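Local coordinates for protein design 2L4HC2_9 (Synthetic construct, PDB 5J73) that self-assembles into a de novo homodimer of helical hairpins, with specificity intended to come from modular hydrogen-bond networks, at the interface of chains A and B. Sequence-based numbering; all coordinates share one arbitrary frame. Chains: chain A/B, protein design 2L4HC2_9.

Contact 1: the interface of chains A and B. Residues chain A 45, 48; chain B 43, 45, 48.
A:Leu48 and B:Leu48 meet across the two-fold axis of the designed homodimer, near the start of helix 45-78 of each chain, where the loop of each helical hairpin leads into its second helix. The apolar part is nearly symmetric. The two leucine side chains cross obliquely, each sending its CD1 methyl to the other's beta carbon: A:Leu48 CB lies 3.8 Å from B:Leu48 CD1, and A:Leu48 CD1 lies 3.8 Å from B:Leu48 CB. In both residues CG is anti to the carbonyl carbon (chi1 -71° in chain A), which, with chi2 near 180°, points CD1 back towards the start of its own helix. From there each CD1 also reaches the serine one turn earlier in the partner chain. B:Leu48 CD1 packs 3.8 Å from A:Ser45 CA, and the twin contact runs from A:Leu48 CD1 to B:Ser45 CA at 3.9 Å. The leucine methyls thus lie against the serine backbone as well as against each other.

Polar groups are close, but no hydrogen bond joins the chains here. The hydroxyl oxygens A:Ser45 OG and B:Ser45 OG are 3.8 Å apart, and A:Ser45 OG stands 3.7 Å from the loop carbonyl B:Val43 O. These separations are too long for bonding, so the oxygens are near neighbours without a bond. About 100 Å² of protein surface is hidden in this patch, shared among five residues. The site probably helps close the loop-proximal end of the dimer with a small leucine pair bordered by serines, and may help keep the two second helices in register there.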
ATOM      1  N   SER A  45      17.435   1.975 -20.368  1.00 54.00           N
ATOM      2  CA  SER A  45      15.978   1.865 -20.402  1.00 63.98           C
ATOM      3  C   SER A  45      15.449   0.505 -19.947  1.00 59.08           C
ATOM      4  O   SER A  45      14.583   0.444 -19.078  1.00 62.47           O
ATOM      5  CB  SER A  45      15.468   2.154 -21.817  1.00 70.05           C
ATOM      6  OG  SER A  45      15.670   3.513 -22.166  1.00 67.90           O
ATOM      7  N   LEU A  48      15.763   0.487 -16.423  1.00 57.17           N
ATOM      8  CA  LEU A  48      14.798   1.380 -15.797  1.00 54.07           C
ATOM      9  C   LEU A  48      13.420   0.728 -15.819  1.00 53.05           C
ATOM     10  O   LEU A  48      12.668   0.809 -14.850  1.00 47.54           O
ATOM     11  CB  LEU A  48      14.757   2.734 -16.507  1.00 52.42           C
ATOM     12  CG  LEU A  48      15.961   3.665 -16.338  1.00 60.34           C
ATOM     13  CD1 LEU A  48      15.725   4.945 -17.116  1.00 62.69           C
ATOM     14  CD2 LEU A  48      16.226   3.978 -14.870  1.00 53.53           C
TER
ATOM     15  N   VAL B  43      10.817   4.471 -25.192  1.00104.51           N
ATOM     16  CA  VAL B  43      10.697   5.818 -24.638  1.00 96.99           C
ATOM     17  C   VAL B  43      11.974   6.263 -23.948  1.00 88.43           C
ATOM     18  O   VAL B  43      12.852   5.457 -23.633  1.00 85.77           O
ATOM     19  CB  VAL B  43       9.535   5.922 -23.615  1.00 82.56           C
ATOM     20  CG1 VAL B  43       8.205   5.636 -24.284  1.00 80.35           C
ATOM     21  CG2 VAL B  43       9.769   4.997 -22.408  1.00 81.04           C
ATOM     22  N   SER B  45      14.564   7.618 -21.352  1.00 77.63           N
ATOM     23  CA  SER B  45      14.988   7.566 -19.949  1.00 76.09           C
ATOM     24  C   SER B  45      14.352   8.629 -19.055  1.00 79.38           C
ATOM     25  O   SER B  45      13.792   8.309 -18.007  1.00 81.87           O
ATOM     26  CB  SER B  45      16.513   7.706 -19.871  1.00 83.48           C
ATOM     27  OG  SER B  45      17.163   6.567 -20.411  1.00 72.87           O
ATOM     28  N   LEU B  48      11.002   7.679 -18.369  1.00 63.96           N
ATOM     29  CA  LEU B  48      11.019   6.508 -17.499  1.00 57.78           C
ATOM     30  C   LEU B  48      11.355   6.964 -16.083  1.00 63.26           C
ATOM     31  O   LEU B  48      10.823   6.431 -15.110  1.00 63.36           O
ATOM     32  CB  LEU B  48      12.016   5.451 -17.975  1.00 57.89           C
ATOM     33  CG  LEU B  48      11.676   4.693 -19.263  1.00 59.62           C
ATOM     34  CD1 LEU B  48      12.753   3.662 -19.558  1.00 61.51           C
ATOM     35  CD2 LEU B  48      10.303   4.034 -19.197  1.00 59.15           C
TER

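Contact 2: the interface of chains A and B. Residues chain A 25, 59, 62, 65-66; chain B 59, 62-63, 66.
A:Ile59, B:Ile59, A:Ile66 and B:Ile66 all hold CG1 anti to the carbonyl carbon, with chi1 of -70° or -71°, so that the ethyl branches of like residues meet between the two copies of helix 45-78. The CG2 methyls of B:Ile59 and B:Ile66, anti to the backbone N, are turned instead towards A:Leu62 and A:Val25 respectively. This is a stretch of the hydrophobic core of a designed four-helix bundle, built from two helical hairpins. Carbon contacts carry it: no nitrogen or oxygen of one side is within bonding reach of the other, and about 260 Å² of surface is hidden.

Like residues pair across the two-fold axis. The Ile59 side chains cross at about a right angle, with A:Ile59 CG1 3.5 Å from B:Ile59 CG1. Further along the helices, A:Leu62 CB lies 4.0 Å from B:Leu62 CD1, and beyond it A:Ile66 CG1 and B:Ile66 CG1 approach to 3.6 Å.

Leucines fill the stretch between the isoleucine pairs. A:Leu62 has CG anti to the carbonyl carbon (chi1 -66°) and divides its two methyls between partner isoleucines: CD1 lies 3.7 Å from B:Ile59 CG2, while CD2 lies 3.8 Å from B:Ile66 CD1. B:Leu62 answers from the opposite chain, its CD2 packing 3.6 Å from A:Ile66 CD1. In these pairs the leucine and isoleucine side chains cross at about a right angle; B:Ile59 offers its CG2 methyl, the two Ile66 residues their CD1 tips.

A:Val25, from helix 8-39, brings the first helix of the hairpin into the contact. Its two methyls part: CG1 meets B:Ile63 CG2 at 3.8 Å, and CG2 meets B:Ile66 CG2 at 4.0 Å as the valine and isoleucine side chains slide past each other in opposite directions. A:Ile65 supports B:Ile66 through its CG2 branch. B:Ile66 is accordingly held between both helices of chain A and loses 69 Å² of surface to that chain.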
ATOM      1  N   VAL A  25       5.743  -4.163   4.320  1.00 64.35           N
ATOM      2  CA  VAL A  25       5.878  -2.714   4.174  1.00 69.66           C
ATOM      3  C   VAL A  25       7.344  -2.332   4.340  1.00 64.90           C
ATOM      4  O   VAL A  25       7.866  -1.502   3.597  1.00 63.81           O
ATOM      5  CB  VAL A  25       5.009  -1.944   5.207  1.00 62.28           C
ATOM      6  CG1 VAL A  25       5.377  -0.462   5.244  1.00 59.09           C
ATOM      7  CG2 VAL A  25       3.534  -2.104   4.884  1.00 54.41           C
ATOM      8  N   ILE A  59       3.315  -2.152  -5.451  1.00 32.71           N
ATOM      9  CA  ILE A  59       2.055  -1.433  -5.336  1.00 34.88           C
ATOM     10  C   ILE A  59       0.906  -2.423  -5.219  1.00 34.15           C
ATOM     11  O   ILE A  59       0.040  -2.284  -4.358  1.00 29.26           O
ATOM     12  CB  ILE A  59       1.832  -0.495  -6.537  1.00 34.03           C
ATOM     13  CG1 ILE A  59       2.810   0.678  -6.466  1.00 36.69           C
ATOM     14  CG2 ILE A  59       0.389   0.010  -6.581  1.00 34.14           C
ATOM     15  CD1 ILE A  59       3.009   1.391  -7.783  1.00 42.31           C
ATOM     16  N   LEU A  62       0.911  -4.017  -1.830  1.00 31.79           N
ATOM     17  CA  LEU A  62       0.423  -3.051  -0.855  1.00 32.06           C
ATOM     18  C   LEU A  62      -1.091  -2.860  -0.969  1.00 32.56           C
ATOM     19  O   LEU A  62      -1.766  -2.613   0.027  1.00 27.89           O
ATOM     20  CB  LEU A  62       1.138  -1.712  -1.037  1.00 31.30           C
ATOM     21  CG  LEU A  62       2.641  -1.686  -0.736  1.00 36.96           C
ATOM     22  CD1 LEU A  62       3.200  -0.297  -0.978  1.00 38.89           C
ATOM     23  CD2 LEU A  62       2.941  -2.138   0.687  1.00 40.09           C
ATOM     24  N   ILE A  65      -2.907  -5.672   0.835  1.00 31.67           N
ATOM     25  CA  ILE A  65      -2.834  -5.445   2.269  1.00 33.26           C
ATOM     26  C   ILE A  65      -3.929  -4.488   2.724  1.00 32.60           C
ATOM     27  O   ILE A  65      -4.559  -4.707   3.758  1.00 33.42           O
ATOM     28  CB  ILE A  65      -1.449  -4.890   2.670  1.00 29.02           C
ATOM     29  CG1 ILE A  65      -0.386  -5.982   2.528  1.00 38.74           C
ATOM     30  CG2 ILE A  65      -1.461  -4.346   4.094  1.00 25.10           C
ATOM     31  CD1 ILE A  65       1.030  -5.455   2.361  1.00 39.44           C
ATOM     32  N   ILE A  66      -4.157  -3.432   1.954  1.00 30.96           N
ATOM     33  CA  ILE A  66      -5.182  -2.456   2.301  1.00 32.86           C
ATOM     34  C   ILE A  66      -6.558  -3.104   2.242  1.00 31.18           C
ATOM     35  O   ILE A  66      -7.405  -2.845   3.094  1.00 32.22           O
ATOM     36  CB  ILE A  66      -5.127  -1.224   1.381  1.00 28.56           C
ATOM     37  CG1 ILE A  66      -3.882  -0.396   1.698  1.00 28.18           C
ATOM     38  CG2 ILE A  66      -6.366  -0.355   1.543  1.00 27.96           C
ATOM     39  CD1 ILE A  66      -3.399   0.439   0.542  1.00 27.20           C
TER
ATOM     40  N   ILE B  59       3.414   4.499  -3.692  1.00 40.76           N
ATOM     41  CA  ILE B  59       3.834   3.546  -2.675  1.00 47.07           C
ATOM     42  C   ILE B  59       3.859   4.208  -1.307  1.00 46.28           C
ATOM     43  O   ILE B  59       3.333   3.666  -0.338  1.00 49.10           O
ATOM     44  CB  ILE B  59       5.226   2.964  -3.007  1.00 42.20           C
ATOM     45  CG1 ILE B  59       5.135   2.046  -4.227  1.00 40.29           C
ATOM     46  CG2 ILE B  59       5.808   2.209  -1.815  1.00 37.26           C
ATOM     47  CD1 ILE B  59       6.459   1.812  -4.918  1.00 41.44           C
ATOM     48  N   LEU B  62       0.268   4.754  -0.142  1.00 38.04           N
ATOM     49  CA  LEU B  62      -0.388   3.528   0.303  1.00 39.69           C
ATOM     50  C   LEU B  62       0.141   3.079   1.662  1.00 40.19           C
ATOM     51  O   LEU B  62      -0.597   2.496   2.457  1.00 36.54           O
ATOM     52  CB  LEU B  62      -0.212   2.401  -0.720  1.00 37.83           C
ATOM     53  CG  LEU B  62      -0.895   2.558  -2.084  1.00 33.60           C
ATOM     54  CD1 LEU B  62      -0.618   1.336  -2.947  1.00 37.34           C
ATOM     55  CD2 LEU B  62      -2.394   2.777  -1.950  1.00 32.54           C
ATOM     56  N   ILE B  63       1.416   3.348   1.927  1.00 41.43           N
ATOM     57  CA  ILE B  63       2.007   2.999   3.216  1.00 40.54           C
ATOM     58  C   ILE B  63       1.380   3.841   4.324  1.00 38.30           C
ATOM     59  O   ILE B  63       1.132   3.337   5.420  1.00 35.50           O
ATOM     60  CB  ILE B  63       3.546   3.177   3.209  1.00 43.35           C
ATOM     61  CG1 ILE B  63       4.188   2.096   2.332  1.00 40.69           C
ATOM     62  CG2 ILE B  63       4.113   3.100   4.630  1.00 41.57           C
ATOM     63  CD1 ILE B  63       5.693   2.201   2.193  1.00 41.17           C
ATOM     64  N   ILE B  66      -1.838   2.293   5.064  1.00 37.50           N
ATOM     65  CA  ILE B  66      -1.638   1.052   5.799  1.00 35.90           C
ATOM     66  C   ILE B  66      -1.341   1.339   7.265  1.00 36.54           C
ATOM     67  O   ILE B  66      -1.879   0.674   8.144  1.00 39.92           O
ATOM     68  CB  ILE B  66      -0.503   0.211   5.176  1.00 33.99           C
ATOM     69  CG1 ILE B  66      -0.962  -0.367   3.836  1.00 32.15           C
ATOM     70  CG2 ILE B  66      -0.077  -0.923   6.102  1.00 31.29           C
ATOM     71  CD1 ILE B  66       0.164  -0.671   2.882  1.00 33.43           C
TER

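The centres of the C-alpha atoms of contact 1 and contact 2 lie about 25 Å apart, and helix 45-78 of both chains runs through the two. Contact 1 sits where that helix leaves the hairpin loop; contact 2 lies further along it and also enlists helix 8-39 of chain A. They share no residue, but the same two parallel helices flank the two-fold axis at both, so the interface is gripped at well-separated points along its length. Neither patch has bonded nitrogen or oxygen pairs across it, so cross-chain bonds of the designed hydrogen-bond networks are not found in these two patches.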